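Local structure of DNA polymerase sliding clamp (1RWZ) at residues A[1-7]-A[86-92]; A[17-21]-A[233-237]; A[50-55]-A[230-234]. The protein probably encircles DNA as a homotrimeric sliding ring and tethers the polymerase and other DNA-processing proteins to it during replication. One frame throughout, in Å; residues are numbered along the deposited sequence.

Contact 1 of 3, residues A[1-7]-A[86-92]; sequences MIDVIMT and LVELIVE
Asp3 and Glu88 bring their carboxylates together above one face of an antiparallel strand pair, with Asp3 OD1 only 2.5 Å from Glu88 OE2. The two planes lie 27° apart, nearly coplanar, and so short a distance suggests that one of the acids probably retains a proton, which would probably raise the pKa of one of the two. With CG anti to the backbone N (chi1 -179°), the Asp3 carboxylate comes nearer strand 86-91, where the extended Glu88 chain meets it. Ile90 CG1 borders the pair at 3.4 Å from Asp3 OD1, while Ile5 CG1 lies against the aliphatic part of Glu88, 3.9 Å from its CG. On the buried face, Val4 CG2 meets Leu89 CB at 3.7 Å, and Met6 SD touches Leu89 CD1 at 3.8 Å. Between the two faces, the backbones of Ile2, Val4 and Met6 each exchange two hydrogen bonds with Val91, Leu89 and Val87 respectively; the Val87 N to Met6 O bond measures 2.8 Å. Glu88 OE1 has a further, weak and long ion pair with Lys100. Met1 N is held by Asp62. These strands sit inside a five-stranded antiparallel sheet of the N-terminal domain: strand 58-61 flanks 2-7, strand 96-101 flanks 86-91, and Thr7 OG1 caps the following helix 8-19 at Leu10 N.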
ATOM      1  N   MET A   1      15.144 -37.954 -12.857  1.00 32.09           N
ATOM      2  CA  MET A   1      14.343 -36.705 -12.960  1.00 31.36           C
ATOM      3  C   MET A   1      13.754 -36.294 -11.618  1.00 29.52           C
ATOM      4  O   MET A   1      13.540 -37.122 -10.735  1.00 29.54           O
ATOM      5  CB  MET A   1      13.190 -36.881 -13.955  1.00 34.25           C
ATOM      6  CG  MET A   1      12.248 -35.676 -14.010  1.00 37.94           C
ATOM      7  SD  MET A   1      10.631 -36.005 -14.742  1.00 42.91           S
ATOM      8  CE  MET A   1      10.862 -35.344 -16.397  1.00 41.46           C
ATOM      9  N   ILE A   2      13.492 -34.999 -11.487  1.00 26.95           N
ATOM     10  CA  ILE A   2      12.888 -34.436 -10.290  1.00 24.76           C
ATOM     11  C   ILE A   2      11.578 -33.811 -10.748  1.00 23.35           C
ATOM     12  O   ILE A   2      11.550 -33.070 -11.729  1.00 22.33           O
ATOM     13  CB  ILE A   2      13.764 -33.326  -9.680  1.00 25.27           C
ATOM     14  CG1 ILE A   2      15.034 -33.933  -9.081  1.00 25.74           C
ATOM     15  CG2 ILE A   2      12.975 -32.551  -8.635  1.00 25.72           C
ATOM     16  CD1 ILE A   2      16.035 -32.897  -8.613  1.00 25.61           C
ATOM     17  N   ASP A   3      10.492 -34.125 -10.055  1.00 21.33           N
ATOM     18  CA  ASP A   3       9.199 -33.555 -10.397  1.00 20.82           C
ATOM     19  C   ASP A   3       8.400 -33.419  -9.115  1.00 19.22           C
ATOM     20  O   ASP A   3       7.952 -34.412  -8.545  1.00 18.70           O
ATOM     21  CB  ASP A   3       8.461 -34.447 -11.396  1.00 22.87           C
ATOM     22  CG  ASP A   3       7.117 -33.879 -11.800  1.00 25.00           C
ATOM     23  OD1 ASP A   3       6.924 -32.651 -11.671  1.00 25.40           O
ATOM     24  OD2 ASP A   3       6.255 -34.660 -12.259  1.00 27.99           O
ATOM     25  N   VAL A   4       8.243 -32.183  -8.658  1.00 17.19           N
ATOM     26  CA  VAL A   4       7.512 -31.925  -7.427  1.00 16.36           C
ATOM     27  C   VAL A   4       6.461 -30.844  -7.620  1.00 15.68           C
ATOM     28  O   VAL A   4       6.573 -30.004  -8.510  1.00 14.81           O
ATOM     29  CB  VAL A   4       8.478 -31.489  -6.292  1.00 16.14           C
ATOM     30  CG1 VAL A   4       9.579 -32.523  -6.122  1.00 16.40           C
ATOM     31  CG2 VAL A   4       9.086 -30.123  -6.606  1.00 15.12           C
ATOM     32  N   ILE A   5       5.429 -30.880  -6.787  1.00 14.61           N
ATOM     33  CA  ILE A   5       4.369 -29.889  -6.844  1.00 13.86           C
ATOM     34  C   ILE A   5       4.179 -29.365  -5.429  1.00 13.64           C
ATOM     35  O   ILE A   5       4.061 -30.139  -4.479  1.00 13.05           O
ATOM     36  CB  ILE A   5       3.059 -30.494  -7.388  1.00 14.61           C
ATOM     37  CG1 ILE A   5       3.282 -30.960  -8.834  1.00 14.66           C
ATOM     38  CG2 ILE A   5       1.934 -29.461  -7.327  1.00 14.46           C
ATOM     39  CD1 ILE A   5       2.032 -31.518  -9.519  1.00 15.08           C
ATOM     40  N   MET A   6       4.170 -28.044  -5.297  1.00 13.16           N
ATOM     41  CA  MET A   6       4.046 -27.394  -4.000  1.00 13.41           C
ATOM     42  C   MET A   6       3.158 -26.159  -4.123  1.00 13.83           C
ATOM     43  O   MET A   6       2.925 -25.677  -5.226  1.00 14.43           O
ATOM     44  CB  MET A   6       5.440 -26.973  -3.531  1.00 14.30           C
ATOM     45  CG  MET A   6       6.077 -25.912  -4.435  1.00 15.64           C
ATOM     46  SD  MET A   6       7.890 -25.917  -4.386  1.00 18.35           S
ATOM     47  CE  MET A   6       8.161 -25.420  -2.726  1.00 15.97           C
ATOM     48  N   THR A   7       2.665 -25.643  -3.001  1.00 14.04           N
ATOM     49  CA  THR A   7       1.829 -24.449  -3.060  1.00 15.22           C
ATOM     50  C   THR A   7       2.712 -23.246  -3.382  1.00 15.16           C
ATOM     51  O   THR A   7       3.905 -23.234  -3.058  1.00 13.91           O
ATOM     52  CB  THR A   7       1.112 -24.166  -1.726  1.00 16.63           C
ATOM     53  OG1 THR A   7       2.067 -23.739  -0.743  1.00 17.60           O
ATOM     54  CG2 THR A   7       0.401 -25.415  -1.233  1.00 16.70           C
ATOM     55  N   LEU A  86      -0.631 -23.453  -7.663  1.00 22.63           N
ATOM     56  CA  LEU A  86       0.100 -24.675  -7.353  1.00 20.85           C
ATOM     57  C   LEU A  86       1.276 -24.566  -8.311  1.00 20.12           C
ATOM     58  O   LEU A  86       1.095 -24.204  -9.477  1.00 20.08           O
ATOM     59  CB  LEU A  86      -0.699 -25.940  -7.674  1.00 22.13           C
ATOM     60  CG  LEU A  86      -1.583 -26.529  -6.573  1.00 22.43           C
ATOM     61  CD1 LEU A  86      -2.045 -27.918  -7.002  1.00 22.88           C
ATOM     62  CD2 LEU A  86      -0.809 -26.619  -5.268  1.00 21.53           C
ATOM     63  N   VAL A  87       2.478 -24.858  -7.830  1.00 18.29           N
ATOM     64  CA  VAL A  87       3.654 -24.754  -8.680  1.00 17.27           C
ATOM     65  C   VAL A  87       4.354 -26.091  -8.830  1.00 16.39           C
ATOM     66  O   VAL A  87       4.549 -26.810  -7.851  1.00 15.94           O
ATOM     67  CB  VAL A  87       4.670 -23.750  -8.099  1.00 17.89           C
ATOM     68  CG1 VAL A  87       5.789 -23.503  -9.108  1.00 18.65           C
ATOM     69  CG2 VAL A  87       3.972 -22.455  -7.726  1.00 18.55           C
ATOM     70  N   GLU A  88       4.729 -26.424 -10.060  1.00 15.95           N
ATOM     71  CA  GLU A  88       5.435 -27.670 -10.322  1.00 16.43           C
ATOM     72  C   GLU A  88       6.876 -27.338 -10.701  1.00 17.33           C
ATOM     73  O   GLU A  88       7.126 -26.437 -11.505  1.00 16.74           O
ATOM     74  CB  GLU A  88       4.754 -28.450 -11.455  1.00 17.20           C
ATOM     75  CG  GLU A  88       5.447 -29.764 -11.826  1.00 18.04           C
ATOM     76  CD  GLU A  88       4.646 -30.599 -12.814  1.00 19.71           C
ATOM     77  OE1 GLU A  88       3.861 -30.015 -13.587  1.00 20.24           O
ATOM     78  OE2 GLU A  88       4.808 -31.838 -12.828  1.00 21.36           O
ATOM     79  N   LEU A  89       7.821 -28.045 -10.092  1.00 16.69           N
ATOM     80  CA  LEU A  89       9.236 -27.844 -10.386  1.00 17.08           C
ATOM     81  C   LEU A  89       9.715 -29.114 -11.057  1.00 17.54           C
ATOM     82  O   LEU A  89       9.477 -30.214 -10.558  1.00 16.07           O
ATOM     83  CB  LEU A  89      10.040 -27.613  -9.104  1.00 17.23           C
ATOM     84  CG  LEU A  89       9.647 -26.426  -8.223  1.00 18.41           C
ATOM     85  CD1 LEU A  89      10.570 -26.375  -7.009  1.00 18.04           C
ATOM     86  CD2 LEU A  89       9.735 -25.133  -9.019  1.00 19.18           C
ATOM     87  N   ILE A  90      10.386 -28.967 -12.192  1.00 17.83           N
ATOM     88  CA  ILE A  90      10.884 -30.123 -12.919  1.00 19.11           C
ATOM     89  C   ILE A  90      12.335 -29.950 -13.341  1.00 20.27           C
ATOM     90  O   ILE A  90      12.731 -28.887 -13.817  1.00 19.39           O
ATOM     91  CB  ILE A  90      10.060 -30.381 -14.203  1.00 20.13           C
ATOM     92  CG1 ILE A  90       8.588 -30.622 -13.855  1.00 20.40           C
ATOM     93  CG2 ILE A  90      10.628 -31.582 -14.949  1.00 20.34           C
ATOM     94  CD1 ILE A  90       7.695 -30.736 -15.080  1.00 22.82           C
ATOM     95  N   VAL A  91      13.124 -31.002 -13.144  1.00 21.76           N
ATOM     96  CA  VAL A  91      14.522 -31.012 -13.560  1.00 24.42           C
ATOM     97  C   VAL A  91      14.688 -32.343 -14.271  1.00 26.98           C
ATOM     98  O   VAL A  91      14.750 -33.395 -13.634  1.00 26.60           O
ATOM     99  CB  VAL A  91      15.498 -30.942 -12.368  1.00 23.83           C
ATOM    100  CG1 VAL A  91      16.938 -30.985 -12.877  1.00 24.24           C
ATOM    101  CG2 VAL A  91      15.264 -29.666 -11.578  1.00 23.47           C
ATOM    102  N   GLU A  92      14.730 -32.292 -15.599  1.00 30.88           N
ATOM    103  CA  GLU A  92      14.856 -33.496 -16.414  1.00 34.98           C
ATOM    104  C   GLU A  92      16.305 -33.889 -16.667  1.00 36.93           C
ATOM    105  O   GLU A  92      16.612 -35.068 -16.836  1.00 37.93           O
ATOM    106  CB  GLU A  92      14.137 -33.294 -17.746  1.00 36.57           C
ATOM    107  CG  GLU A  92      12.724 -32.767 -17.595  1.00 39.24           C
ATOM    108  CD  GLU A  92      12.010 -32.626 -18.920  1.00 41.05           C
ATOM    109  OE1 GLU A  92      12.546 -31.936 -19.815  1.00 42.38           O
ATOM    110  OE2 GLU A  92      10.911 -33.202 -19.064  1.00 42.15           O
TER

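Contact 2 of 3, residues A[17-21]-A[233-237]; sequences AIVAL and KVEYI
Helix-on-sheet packing joins the two domains of the subunit here, where residues 17-21, at the C-terminal part of helix 8-19 and just beyond it, meet strand 232-238. Tyr236 OH donates a hydrogen bond to Ala17 O at 2.6 Å; the hydroxyl lies in the carbonyl plane, on a lone pair, with a C=O...O angle of 109°. Leu21 N bonds Ile18 O, 3.0 Å away, rather than Ala17 O, which is consistent with that carbonyl being open to the tyrosine. Helix 8-19 belongs to the N-terminal domain and the strand to the C-terminal one, and in the PCNA fold such helices line the central channel while the sheets form the outer side. Tyr236 CG stands anti to its carbonyl carbon (chi1 -79°), which carries the ring out from the strand to the helix. The ring presents its edge: Ala17 O and Leu21 CD1 both lie near its plane, the latter 4.2 Å from Tyr236 CE2. Ala17 CB touches two residues of the strand, 3.4 Å from Tyr236 OH and 3.8 Å from Val234 CG1. Beyond the pair, Phe201 stacks on the Tyr236 ring, and Val47 of the adjoining strand 45-52 touches both Leu21 and Tyr236.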
ATOM      1  N   ALA A  17      13.207 -16.542   2.081  1.00 17.29           N
ATOM      2  CA  ALA A  17      14.029 -16.800   3.260  1.00 17.53           C
ATOM      3  C   ALA A  17      15.497 -17.004   2.900  1.00 17.59           C
ATOM      4  O   ALA A  17      16.386 -16.562   3.627  1.00 17.81           O
ATOM      5  CB  ALA A  17      13.504 -18.024   4.009  1.00 17.70           C
ATOM      6  N   ILE A  18      15.745 -17.674   1.780  1.00 17.35           N
ATOM      7  CA  ILE A  18      17.110 -17.947   1.342  1.00 18.32           C
ATOM      8  C   ILE A  18      17.773 -16.738   0.689  1.00 18.94           C
ATOM      9  O   ILE A  18      18.919 -16.415   1.001  1.00 18.91           O
ATOM     10  CB  ILE A  18      17.152 -19.127   0.345  1.00 18.47           C
ATOM     11  CG1 ILE A  18      16.700 -20.412   1.044  1.00 18.28           C
ATOM     12  CG2 ILE A  18      18.563 -19.311  -0.205  1.00 19.12           C
ATOM     13  CD1 ILE A  18      16.571 -21.602   0.115  1.00 18.72           C
ATOM     14  N   VAL A  19      17.052 -16.069  -0.206  1.00 18.55           N
ATOM     15  CA  VAL A  19      17.615 -14.919  -0.907  1.00 20.00           C
ATOM     16  C   VAL A  19      17.917 -13.765   0.048  1.00 20.31           C
ATOM     17  O   VAL A  19      18.664 -12.844  -0.288  1.00 20.59           O
ATOM     18  CB  VAL A  19      16.672 -14.440  -2.053  1.00 19.92           C
ATOM     19  CG1 VAL A  19      15.494 -13.674  -1.487  1.00 19.87           C
ATOM     20  CG2 VAL A  19      17.454 -13.588  -3.049  1.00 21.10           C
ATOM     21  N   ALA A  20      17.342 -13.816   1.243  1.00 21.00           N
ATOM     22  CA  ALA A  20      17.590 -12.777   2.231  1.00 21.41           C
ATOM     23  C   ALA A  20      19.082 -12.756   2.573  1.00 21.82           C
ATOM     24  O   ALA A  20      19.631 -11.711   2.927  1.00 21.98           O
ATOM     25  CB  ALA A  20      16.768 -13.043   3.490  1.00 22.20           C
ATOM     26  N   LEU A  21      19.732 -13.910   2.455  1.00 21.81           N
ATOM     27  CA  LEU A  21      21.155 -14.017   2.769  1.00 22.70           C
ATOM     28  C   LEU A  21      22.082 -14.211   1.574  1.00 22.87           C
ATOM     29  O   LEU A  21      23.182 -13.661   1.558  1.00 23.27           O
ATOM     30  CB  LEU A  21      21.401 -15.160   3.764  1.00 22.41           C
ATOM     31  CG  LEU A  21      20.748 -15.074   5.146  1.00 22.95           C
ATOM     32  CD1 LEU A  21      21.286 -16.208   6.015  1.00 23.20           C
ATOM     33  CD2 LEU A  21      21.040 -13.727   5.790  1.00 23.71           C
ATOM     34  N   LYS A 233      10.384 -25.686   7.472  1.00 14.44           N
ATOM     35  CA  LYS A 233      11.171 -25.356   8.642  1.00 14.66           C
ATOM     36  C   LYS A 233      12.271 -24.453   8.103  1.00 14.12           C
ATOM     37  O   LYS A 233      13.009 -24.834   7.195  1.00 14.28           O
ATOM     38  CB  LYS A 233      11.780 -26.608   9.280  1.00 16.49           C
ATOM     39  CG  LYS A 233      12.678 -26.286  10.465  1.00 19.57           C
ATOM     40  CD  LYS A 233      13.019 -27.517  11.291  1.00 22.57           C
ATOM     41  CE  LYS A 233      11.814 -27.996  12.085  1.00 25.46           C
ATOM     42  NZ  LYS A 233      12.158 -29.108  13.025  1.00 27.40           N
ATOM     43  N   VAL A 234      12.340 -23.240   8.632  1.00 13.37           N
ATOM     44  CA  VAL A 234      13.350 -22.282   8.215  1.00 13.62           C
ATOM     45  C   VAL A 234      14.064 -21.829   9.472  1.00 13.30           C
ATOM     46  O   VAL A 234      13.497 -21.118  10.302  1.00 12.95           O
ATOM     47  CB  VAL A 234      12.717 -21.067   7.503  1.00 14.09           C
ATOM     48  CG1 VAL A 234      13.786 -20.031   7.180  1.00 15.14           C
ATOM     49  CG2 VAL A 234      12.023 -21.530   6.225  1.00 13.99           C
ATOM     50  N   GLU A 235      15.304 -22.272   9.617  1.00 13.56           N
ATOM     51  CA  GLU A 235      16.099 -21.910  10.774  1.00 13.57           C
ATOM     52  C   GLU A 235      17.158 -20.892  10.395  1.00 13.99           C
ATOM     53  O   GLU A 235      17.876 -21.068   9.406  1.00 13.95           O
ATOM     54  CB  GLU A 235      16.788 -23.144  11.367  1.00 15.07           C
ATOM     55  CG  GLU A 235      17.795 -22.793  12.468  1.00 16.24           C
ATOM     56  CD  GLU A 235      18.444 -24.009  13.111  1.00 18.39           C
ATOM     57  OE1 GLU A 235      19.402 -23.823  13.890  1.00 19.93           O
ATOM     58  OE2 GLU A 235      18.001 -25.145  12.850  1.00 19.16           O
ATOM     59  N   TYR A 236      17.223 -19.819  11.172  1.00 13.34           N
ATOM     60  CA  TYR A 236      18.225 -18.784  10.980  1.00 14.00           C
ATOM     61  C   TYR A 236      19.120 -18.850  12.210  1.00 14.08           C
ATOM     62  O   TYR A 236      18.636 -19.026  13.333  1.00 14.31           O
ATOM     63  CB  TYR A 236      17.592 -17.391  10.899  1.00 14.28           C
ATOM     64  CG  TYR A 236      16.977 -17.034   9.561  1.00 14.79           C
ATOM     65  CD1 TYR A 236      15.606 -16.786   9.444  1.00 15.88           C
ATOM     66  CD2 TYR A 236      17.772 -16.890   8.424  1.00 15.11           C
ATOM     67  CE1 TYR A 236      15.046 -16.398   8.225  1.00 14.47           C
ATOM     68  CE2 TYR A 236      17.226 -16.504   7.204  1.00 15.33           C
ATOM     69  CZ  TYR A 236      15.866 -16.255   7.111  1.00 16.14           C
ATOM     70  OH  TYR A 236      15.335 -15.836   5.911  1.00 16.79           O
ATOM     71  N   ILE A 237      20.424 -18.734  11.997  1.00 14.14           N
ATOM     72  CA  ILE A 237      21.378 -18.748  13.099  1.00 13.82           C
ATOM     73  C   ILE A 237      22.115 -17.423  12.979  1.00 13.82           C
ATOM     74  O   ILE A 237      22.577 -17.060  11.895  1.00 14.30           O
ATOM     75  CB  ILE A 237      22.369 -19.924  12.978  1.00 13.92           C
ATOM     76  CG1 ILE A 237      21.594 -21.245  13.001  1.00 14.66           C
ATOM     77  CG2 ILE A 237      23.373 -19.879  14.135  1.00 13.42           C
ATOM     78  CD1 ILE A 237      22.441 -22.479  12.783  1.00 15.66           C
TER

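Contact 3 of 3, residues A[50-55]-A[230-234]; sequences DIPKDS and GRAKV
Arg231 O accepts a hydrogen bond from Ser55 OG at 2.7 Å, taken on a lone pair in the carbonyl plane with a C=O...O angle of 115°. The hydroxyl reaches it because OG sits anti to the carbonyl carbon of Ser55 (chi1 -72°), which turns it across to the other chain segment. Pro52 CD and Ile51 CG2 also border this oxygen. A second link between the same two residues runs through a water: it donates to Ser55 O at 2.8 Å and accepts from Arg231 NE at 2.8 Å. With NE on the water and NH1 on Val228 O, two nitrogens of the guanidinium are engaged; Ser55 O lies near its plane, at the edge. Ser55 itself is positioned by a 3-10 turn, in which its N bonds Pro52 O at 2.8 Å. Next to this polar end, strands 45-52 and 232-238 pair antiparallel, and their bonding carries one continuous sheet from the N-terminal into the C-terminal domain. Asp50 N to Lys233 O and Lys233 N to Asp50 O, both 2.9 Å, close a hydrogen-bonded pair. At the start of strand 232-238, on the side of strand 221-227, Arg231 and Ala232 both face Leu227 in a classic beta bulge. The side chains of Asp50 and Lys233 stand on the same face, yet Asp50 OD1 stays 6.9 Å from Lys233 NZ; the lysine chain, bent at chi3, leads away, and Asp50 OD2 bonds His35 ND1. On the opposite face Ile51 CG1 rests 4.3 Å from Ala232 CB, and both residues touch Val14 of helix 8-19.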
ATOM      1  N   ASP A  50      14.330 -26.741   5.394  1.00 15.32           N
ATOM      2  CA  ASP A  50      13.934 -28.129   5.253  1.00 15.92           C
ATOM      3  C   ASP A  50      12.448 -28.207   4.937  1.00 15.66           C
ATOM      4  O   ASP A  50      11.625 -27.674   5.681  1.00 16.36           O
ATOM      5  CB  ASP A  50      14.206 -28.920   6.539  1.00 16.99           C
ATOM      6  CG  ASP A  50      15.674 -29.269   6.717  1.00 18.56           C
ATOM      7  OD1 ASP A  50      16.331 -28.667   7.591  1.00 20.15           O
ATOM      8  OD2 ASP A  50      16.169 -30.145   5.975  1.00 19.84           O
ATOM      9  N   ILE A  51      12.115 -28.844   3.819  1.00 14.58           N
ATOM     10  CA  ILE A  51      10.720 -29.048   3.441  1.00 14.48           C
ATOM     11  C   ILE A  51      10.536 -30.558   3.317  1.00 14.32           C
ATOM     12  O   ILE A  51      10.935 -31.162   2.319  1.00 14.62           O
ATOM     13  CB  ILE A  51      10.355 -28.418   2.080  1.00 13.70           C
ATOM     14  CG1 ILE A  51      10.742 -26.942   2.043  1.00 14.61           C
ATOM     15  CG2 ILE A  51       8.839 -28.549   1.856  1.00 13.54           C
ATOM     16  CD1 ILE A  51      10.385 -26.259   0.720  1.00 15.13           C
ATOM     17  N   PRO A  52       9.946 -31.194   4.341  1.00 15.31           N
ATOM     18  CA  PRO A  52       9.725 -32.646   4.315  1.00 14.98           C
ATOM     19  C   PRO A  52       8.899 -33.030   3.090  1.00 15.54           C
ATOM     20  O   PRO A  52       8.042 -32.265   2.647  1.00 14.98           O
ATOM     21  CB  PRO A  52       8.965 -32.903   5.617  1.00 15.83           C
ATOM     22  CG  PRO A  52       9.435 -31.797   6.515  1.00 16.83           C
ATOM     23  CD  PRO A  52       9.437 -30.605   5.593  1.00 14.84           C
ATOM     24  N   LYS A  53       9.145 -34.218   2.549  1.00 16.02           N
ATOM     25  CA  LYS A  53       8.413 -34.667   1.371  1.00 16.92           C
ATOM     26  C   LYS A  53       6.901 -34.587   1.542  1.00 17.12           C
ATOM     27  O   LYS A  53       6.185 -34.292   0.588  1.00 16.66           O
ATOM     28  CB  LYS A  53       8.812 -36.100   1.010  1.00 19.43           C
ATOM     29  CG  LYS A  53       8.507 -37.126   2.082  1.00 22.76           C
ATOM     30  CD  LYS A  53       8.940 -38.517   1.634  1.00 26.21           C
ATOM     31  CE  LYS A  53       8.625 -39.558   2.697  1.00 27.86           C
ATOM     32  NZ  LYS A  53       9.050 -40.922   2.279  1.00 30.64           N
ATOM     33  N   ASP A  54       6.412 -34.833   2.754  1.00 16.92           N
ATOM     34  CA  ASP A  54       4.973 -34.791   2.984  1.00 17.84           C
ATOM     35  C   ASP A  54       4.365 -33.390   2.952  1.00 16.26           C
ATOM     36  O   ASP A  54       3.145 -33.246   3.002  1.00 15.83           O
ATOM     37  CB  ASP A  54       4.621 -35.503   4.295  1.00 21.48           C
ATOM     38  CG  ASP A  54       4.890 -36.998   4.229  1.00 26.28           C
ATOM     39  OD1 ASP A  54       4.553 -37.616   3.193  1.00 29.14           O
ATOM     40  OD2 ASP A  54       5.432 -37.562   5.205  1.00 30.09           O
ATOM     41  N   SER A  55       5.205 -32.359   2.856  1.00 14.36           N
ATOM     42  CA  SER A  55       4.705 -30.990   2.783  1.00 13.51           C
ATOM     43  C   SER A  55       4.393 -30.625   1.335  1.00 12.90           C
ATOM     44  O   SER A  55       3.762 -29.606   1.065  1.00 12.84           O
ATOM     45  CB  SER A  55       5.723 -30.005   3.363  1.00 12.82           C
ATOM     46  OG  SER A  55       5.780 -30.141   4.776  1.00 13.53           O
ATOM     47  N   GLY A 230       3.003 -24.708   8.693  1.00 16.07           N
ATOM     48  CA  GLY A 230       3.889 -25.715   9.247  1.00 16.23           C
ATOM     49  C   GLY A 230       4.494 -26.634   8.199  1.00 16.00           C
ATOM     50  O   GLY A 230       5.015 -27.703   8.530  1.00 16.95           O
ATOM     51  N   ARG A 231       4.438 -26.225   6.937  1.00 14.84           N
ATOM     52  CA  ARG A 231       4.986 -27.039   5.857  1.00 14.38           C
ATOM     53  C   ARG A 231       6.502 -26.933   5.737  1.00 14.88           C
ATOM     54  O   ARG A 231       7.168 -27.875   5.294  1.00 14.85           O
ATOM     55  CB  ARG A 231       4.371 -26.639   4.515  1.00 15.08           C
ATOM     56  CG  ARG A 231       2.885 -26.958   4.345  1.00 16.10           C
ATOM     57  CD  ARG A 231       2.483 -26.629   2.913  1.00 15.81           C
ATOM     58  NE  ARG A 231       1.066 -26.830   2.603  1.00 17.50           N
ATOM     59  CZ  ARG A 231       0.072 -26.069   3.053  1.00 17.76           C
ATOM     60  NH1 ARG A 231       0.312 -25.043   3.861  1.00 17.46           N
ATOM     61  NH2 ARG A 231      -1.169 -26.310   2.653  1.00 18.13           N
ATOM     62  N   ALA A 232       7.046 -25.787   6.127  1.00 13.32           N
ATOM     63  CA  ALA A 232       8.479 -25.572   6.014  1.00 14.08           C
ATOM     64  C   ALA A 232       9.153 -25.214   7.318  1.00 14.43           C
ATOM     65  O   ALA A 232       8.575 -24.545   8.168  1.00 14.21           O
ATOM     66  CB  ALA A 232       8.754 -24.472   4.988  1.00 15.00           C
ATOM     67  N   LYS A 233      10.384 -25.686   7.472  1.00 14.44           N
ATOM     68  CA  LYS A 233      11.171 -25.356   8.642  1.00 14.66           C
ATOM     69  C   LYS A 233      12.271 -24.453   8.103  1.00 14.12           C
ATOM     70  O   LYS A 233      13.009 -24.834   7.195  1.00 14.28           O
ATOM     71  CB  LYS A 233      11.780 -26.608   9.280  1.00 16.49           C
ATOM     72  CG  LYS A 233      12.678 -26.286  10.465  1.00 19.57           C
ATOM     73  CD  LYS A 233      13.019 -27.517  11.291  1.00 22.57           C
ATOM     74  CE  LYS A 233      11.814 -27.996  12.085  1.00 25.46           C
ATOM     75  NZ  LYS A 233      12.158 -29.108  13.025  1.00 27.40           N
ATOM     76  N   VAL A 234      12.340 -23.240   8.632  1.00 13.37           N
ATOM     77  CA  VAL A 234      13.350 -22.282   8.215  1.00 13.62           C
ATOM     78  C   VAL A 234      14.064 -21.829   9.472  1.00 13.30           C
ATOM     79  O   VAL A 234      13.497 -21.118  10.302  1.00 12.95           O
ATOM     80  CB  VAL A 234      12.717 -21.067   7.503  1.00 14.09           C
ATOM     81  CG1 VAL A 234      13.786 -20.031   7.180  1.00 15.14           C
ATOM     82  CG2 VAL A 234      12.023 -21.530   6.225  1.00 13.99           C
TER
HETATM   83  O   HOH W   1       1.077 -29.444   1.657  1.00 21.76           O

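Contacts 2 and 3 use overlapping parts of strand 232-238 and share Lys233 and Val234, their centres lying about 13 Å apart. From that strand, contact 3 extends within the sheet to strand 45-52, whereas contact 2 leaves it for helix 8-19, which directly follows strand 2-7 of contact 1. Contact 1 lies in a separate sheet, its centre about 15 Å from that of contact 3, but the two touch: Thr7 CG2 approaches Arg231 NE at 4.1 Å and Met6 CE approaches Ile51 CD1 at 4.2 Å. Contacts 1 and 2 do not meet, with centres about 21 Å apart and nearest atoms about 10 Å. No neighbouring subunit touches any of the three.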